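Local coordinates for protein putidaredoxin reductase (Pseudomonas putida, PDB 1Q1R) that probably passes electrons from NADH through its bound FAD to putidaredoxin, which supplies the cytochrome P450cam monooxygenase, at residues N31-G36 with N74-G79. Sequence-based numbering, arbitrary orientation.
Sequences NIRLVG and NIQLLG. With FAD (flavin-adenine dinucleotide), chain C.
Arg33 and Gln76 cross at a slant on one face of a parallel strand pair, 31-35 with 75-78. Gln76 OE1 lies over one face of the Arg33 guanidinium, toward its rim and 3.1 Å from NH2. The amide and guanidinium planes are turned 61° apart. The angles are too poor for a hydrogen bond, so this is a face contact. Nearer the backbone, Arg33 CG packs on Gln76 CB at 3.9 Å. A serine in place of Arg33 would probably leave Gln76 OE1 and CB without this cover and the Gln76 amide freer to turn. Gln76 keeps CG beside its backbone N (chi1 -53°) and extends beyond it. NE2 thereby reaches water 1, which also accepts from Ile32 N and bridges to Asn74 O. Further along the same face, Val35 and Leu78 lie side by side and point the same way, with Val35 CG2 4.2 Å from Leu78 CB.

The other face is apolar. Ile75 CG2 touches Leu34 CD1 at 3.9 Å, and Leu77 CD1 meets Leu34 CB at 3.8 Å. Between the faces, four backbone hydrogen bonds join the two segments. The one from Leu34 N to Gln76 O is short and nearly straight (2.7 Å, 171°). Beyond the strand end, Gly36 CA lies 3.6 Å from FAD N3A, at the adenine.

The strands belong to a beta-alpha-beta unit with helix 67-72, in the Rossmann-type FAD-binding part of a glutathione reductase fold. Leu34 and Ile75 pack on Ala20 of helix 14-25. Arg33 and Val35 touch Leu101 of strand 100-102. Strand 75-78 is outermost in the parallel sheet, and strand 6-10 flanks 31-35 on its other side.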
ATOM      1  N   ASN A  31      27.886   6.164   8.544  1.00 47.58           N
ATOM      2  CA  ASN A  31      26.930   5.825   9.588  1.00 46.75           C
ATOM      3  C   ASN A  31      25.499   5.924   9.076  1.00 45.52           C
ATOM      4  O   ASN A  31      25.167   6.813   8.290  1.00 45.27           O
ATOM      5  CB  ASN A  31      27.111   6.753  10.786  1.00 48.16           C
ATOM      6  CG  ASN A  31      28.439   6.549  11.478  1.00 49.44           C
ATOM      7  OD1 ASN A  31      28.642   5.554  12.176  1.00 50.75           O
ATOM      8  ND2 ASN A  31      29.361   7.482  11.276  1.00 50.42           N
ATOM      9  N   ILE A  32      24.659   5.003   9.532  1.00 43.96           N
ATOM     10  CA  ILE A  32      23.259   4.972   9.131  1.00 41.87           C
ATOM     11  C   ILE A  32      22.368   5.046  10.365  1.00 40.69           C
ATOM     12  O   ILE A  32      22.462   4.211  11.262  1.00 40.58           O
ATOM     13  CB  ILE A  32      22.933   3.673   8.364  1.00 41.61           C
ATOM     14  CG1 ILE A  32      23.890   3.518   7.179  1.00 41.27           C
ATOM     15  CG2 ILE A  32      21.481   3.696   7.890  1.00 40.61           C
ATOM     16  CD1 ILE A  32      23.762   2.198   6.450  1.00 40.68           C
ATOM     17  N   ARG A  33      21.505   6.052  10.410  1.00 39.80           N
ATOM     18  CA  ARG A  33      20.602   6.209  11.538  1.00 38.72           C
ATOM     19  C   ARG A  33      19.145   6.114  11.118  1.00 36.52           C
ATOM     20  O   ARG A  33      18.677   6.901  10.300  1.00 36.30           O
ATOM     21  CB  ARG A  33      20.830   7.553  12.239  1.00 40.93           C
ATOM     22  CG  ARG A  33      21.509   7.431  13.592  1.00 44.58           C
ATOM     23  CD  ARG A  33      21.102   8.573  14.515  1.00 47.24           C
ATOM     24  NE  ARG A  33      21.477   8.317  15.906  1.00 49.62           N
ATOM     25  CZ  ARG A  33      22.721   8.372  16.370  1.00 51.04           C
ATOM     26  NH1 ARG A  33      23.723   8.679  15.554  1.00 52.22           N
ATOM     27  NH2 ARG A  33      22.965   8.116  17.649  1.00 51.40           N
ATOM     28  N   LEU A  34      18.440   5.137  11.680  1.00 33.83           N
ATOM     29  CA  LEU A  34      17.023   4.949  11.408  1.00 31.61           C
ATOM     30  C   LEU A  34      16.293   5.573  12.579  1.00 30.84           C
ATOM     31  O   LEU A  34      16.551   5.219  13.725  1.00 31.67           O
ATOM     32  CB  LEU A  34      16.669   3.464  11.336  1.00 31.34           C
ATOM     33  CG  LEU A  34      16.674   2.755   9.983  1.00 30.30           C
ATOM     34  CD1 LEU A  34      16.418   1.280  10.207  1.00 29.68           C
ATOM     35  CD2 LEU A  34      15.600   3.350   9.069  1.00 29.15           C
ATOM     36  N   VAL A  35      15.394   6.506  12.299  1.00 29.63           N
ATOM     37  CA  VAL A  35      14.643   7.162  13.358  1.00 28.61           C
ATOM     38  C   VAL A  35      13.156   7.083  13.049  1.00 27.68           C
ATOM     39  O   VAL A  35      12.716   7.517  11.990  1.00 27.02           O
ATOM     40  CB  VAL A  35      15.055   8.643  13.490  1.00 29.05           C
ATOM     41  CG1 VAL A  35      14.335   9.279  14.674  1.00 28.80           C
ATOM     42  CG2 VAL A  35      16.566   8.746  13.658  1.00 29.49           C
ATOM     43  N   GLY A  36      12.385   6.521  13.974  1.00 27.03           N
ATOM     44  CA  GLY A  36      10.956   6.408  13.756  1.00 26.53           C
ATOM     45  C   GLY A  36      10.149   6.631  15.018  1.00 27.22           C
ATOM     46  O   GLY A  36      10.626   6.363  16.123  1.00 27.58           O
ATOM     47  N   ASN A  74      25.517  -2.747  11.594  1.00 43.80           N
ATOM     48  CA  ASN A  74      25.836  -1.446  12.158  1.00 44.37           C
ATOM     49  C   ASN A  74      24.850  -0.359  11.730  1.00 43.75           C
ATOM     50  O   ASN A  74      25.243   0.701  11.239  1.00 42.85           O
ATOM     51  CB  ASN A  74      27.261  -1.045  11.765  1.00 46.19           C
ATOM     52  CG  ASN A  74      27.948  -0.223  12.837  1.00 48.07           C
ATOM     53  OD1 ASN A  74      27.538   0.901  13.140  1.00 48.19           O
ATOM     54  ND2 ASN A  74      28.998  -0.787  13.424  1.00 49.39           N
ATOM     55  N   ILE A  75      23.563  -0.639  11.911  1.00 42.81           N
ATOM     56  CA  ILE A  75      22.517   0.321  11.584  1.00 41.71           C
ATOM     57  C   ILE A  75      21.889   0.723  12.912  1.00 41.40           C
ATOM     58  O   ILE A  75      21.342  -0.116  13.627  1.00 41.18           O
ATOM     59  CB  ILE A  75      21.434  -0.291  10.666  1.00 41.50           C
ATOM     60  CG1 ILE A  75      22.038  -0.611   9.295  1.00 41.15           C
ATOM     61  CG2 ILE A  75      20.260   0.678  10.523  1.00 40.77           C
ATOM     62  CD1 ILE A  75      21.049  -1.192   8.301  1.00 41.50           C
ATOM     63  N   GLN A  76      21.988   2.003  13.248  1.00 41.43           N
ATOM     64  CA  GLN A  76      21.439   2.497  14.501  1.00 41.60           C
ATOM     65  C   GLN A  76      19.938   2.718  14.381  1.00 40.46           C
ATOM     66  O   GLN A  76      19.477   3.499  13.550  1.00 40.78           O
ATOM     67  CB  GLN A  76      22.137   3.800  14.897  1.00 43.54           C
ATOM     68  CG  GLN A  76      23.655   3.684  14.918  1.00 46.36           C
ATOM     69  CD  GLN A  76      24.334   5.004  15.219  1.00 48.32           C
ATOM     70  OE1 GLN A  76      24.169   5.565  16.304  1.00 49.77           O
ATOM     71  NE2 GLN A  76      25.099   5.510  14.257  1.00 49.43           N
ATOM     72  N   LEU A  77      19.179   2.017  15.215  1.00 38.81           N
ATOM     73  CA  LEU A  77      17.729   2.127  15.208  1.00 37.08           C
ATOM     74  C   LEU A  77      17.286   2.942  16.416  1.00 36.10           C
ATOM     75  O   LEU A  77      17.555   2.578  17.559  1.00 36.14           O
ATOM     76  CB  LEU A  77      17.104   0.729  15.242  1.00 36.80           C
ATOM     77  CG  LEU A  77      15.581   0.595  15.202  1.00 36.87           C
ATOM     78  CD1 LEU A  77      15.025   1.256  13.951  1.00 36.22           C
ATOM     79  CD2 LEU A  77      15.212  -0.881  15.237  1.00 35.43           C
ATOM     80  N   LEU A  78      16.613   4.055  16.151  1.00 35.24           N
ATOM     81  CA  LEU A  78      16.139   4.932  17.214  1.00 34.23           C
ATOM     82  C   LEU A  78      14.616   4.999  17.150  1.00 32.64           C
ATOM     83  O   LEU A  78      14.052   5.856  16.468  1.00 31.39           O
ATOM     84  CB  LEU A  78      16.739   6.330  17.029  1.00 35.38           C
ATOM     85  CG  LEU A  78      17.063   7.152  18.279  1.00 37.37           C
ATOM     86  CD1 LEU A  78      17.504   8.547  17.851  1.00 37.98           C
ATOM     87  CD2 LEU A  78      15.855   7.236  19.197  1.00 38.13           C
ATOM     88  N   GLY A  79      13.959   4.090  17.865  1.00 31.71           N
ATOM     89  CA  GLY A  79      12.507   4.048  17.869  1.00 30.64           C
ATOM     90  C   GLY A  79      11.852   4.958  18.888  1.00 30.62           C
ATOM     91  O   GLY A  79      12.531   5.601  19.686  1.00 30.55           O
TER
HETATM   92  PA  FAD C 749       5.007   3.290   6.528  1.00 22.85           P
HETATM   93  O1A FAD C 749       3.853   4.138   6.910  1.00 21.51           O
HETATM   94  O2A FAD C 749       4.870   1.819   6.633  1.00 23.56           O
HETATM   95  O5B FAD C 749       6.293   3.727   7.377  1.00 22.88           O
HETATM   96  C5B FAD C 749       6.555   5.097   7.702  1.00 24.60           C
HETATM   97  C4B FAD C 749       6.995   5.182   9.174  1.00 25.32           C
HETATM   98  O4B FAD C 749       7.635   6.482   9.431  1.00 24.74           O
HETATM   99  C3B FAD C 749       5.781   5.118  10.115  1.00 25.39           C
HETATM  100  O3B FAD C 749       6.135   4.375  11.289  1.00 25.67           O
HETATM  101  C2B FAD C 749       5.560   6.563  10.486  1.00 25.76           C
HETATM  102  O2B FAD C 749       4.927   6.658  11.765  1.00 26.90           O
HETATM  103  C1B FAD C 749       6.984   7.070  10.578  1.00 25.83           C
HETATM  104  N9A FAD C 749       7.104   8.554  10.607  1.00 27.11           N
HETATM  105  C8A FAD C 749       6.424   9.435   9.852  1.00 27.77           C
HETATM  106  N7A FAD C 749       6.796  10.677  10.190  1.00 28.81           N
HETATM  107  C5A FAD C 749       7.709  10.581  11.152  1.00 28.55           C
HETATM  108  C6A FAD C 749       8.440  11.517  11.887  1.00 29.91           C
HETATM  109  N6A FAD C 749       8.268  12.820  11.677  1.00 29.37           N
HETATM  110  N1A FAD C 749       9.321  11.084  12.824  1.00 29.68           N
HETATM  111  C2A FAD C 749       9.496   9.776  13.054  1.00 29.78           C
HETATM  112  N3A FAD C 749       8.801   8.862  12.361  1.00 27.80           N
HETATM  113  C4A FAD C 749       7.909   9.239  11.413  1.00 27.75           C
HETATM  114  N1  FAD C 749       1.205  -3.545  -0.151  1.00 21.11           N
HETATM  115  C2  FAD C 749       1.319  -4.556  -1.113  1.00 21.86           C
HETATM  116  O2  FAD C 749       2.059  -4.401  -2.083  1.00 25.16           O
HETATM  117  N3  FAD C 749       0.593  -5.749  -0.951  1.00 19.74           N
HETATM  118  C4  FAD C 749      -0.241  -5.925   0.179  1.00 20.01           C
HETATM  119  O4  FAD C 749      -0.835  -6.991   0.330  1.00 19.62           O
HETATM  120  C4X FAD C 749      -0.356  -4.907   1.140  1.00 19.58           C
HETATM  121  N5  FAD C 749      -1.115  -5.086   2.259  1.00 18.41           N
HETATM  122  C5X FAD C 749      -1.191  -4.148   3.247  1.00 18.89           C
HETATM  123  C6  FAD C 749      -1.966  -4.387   4.401  1.00 17.76           C
HETATM  124  C7  FAD C 749      -2.024  -3.425   5.435  1.00 17.37           C
HETATM  125  C7M FAD C 749      -2.906  -3.696   6.669  1.00 17.13           C
HETATM  126  C8  FAD C 749      -1.292  -2.216   5.316  1.00 16.67           C
HETATM  127  C8M FAD C 749      -1.308  -1.159   6.430  1.00 16.73           C
HETATM  128  C9  FAD C 749      -0.520  -1.979   4.165  1.00 17.47           C
HETATM  129  C9A FAD C 749      -0.467  -2.937   3.129  1.00 17.80           C
HETATM  130  N10 FAD C 749       0.319  -2.721   1.965  1.00 20.28           N
HETATM  131  C10 FAD C 749       0.376  -3.719   0.970  1.00 19.12           C
HETATM  132  C1' FAD C 749       1.073  -1.443   1.785  1.00 20.18           C
HETATM  133  C2' FAD C 749       2.558  -1.643   2.098  1.00 20.72           C
HETATM  134  O2' FAD C 749       2.685  -2.322   3.352  1.00 21.17           O
HETATM  135  C3' FAD C 749       3.298  -0.293   2.153  1.00 20.70           C
HETATM  136  O3' FAD C 749       3.070   0.415   0.927  1.00 21.65           O
HETATM  137  C4' FAD C 749       4.803  -0.506   2.355  1.00 21.09           C
HETATM  138  O4' FAD C 749       5.026  -1.220   3.573  1.00 21.15           O
HETATM  139  C5' FAD C 749       5.578   0.822   2.411  1.00 21.79           C
HETATM  140  O5' FAD C 749       5.317   1.556   3.620  1.00 20.68           O
HETATM  141  P   FAD C 749       6.267   2.811   3.984  1.00 20.36           P
HETATM  142  O1P FAD C 749       7.469   2.295   4.672  1.00 18.93           O
HETATM  143  O2P FAD C 749       6.460   3.604   2.750  1.00 20.08           O
HETATM  144  O3P FAD C 749       5.367   3.703   5.000  1.00 22.24           O
HETATM  145  O   HOH W   1      25.819   3.610  11.890  1.00 42.08           O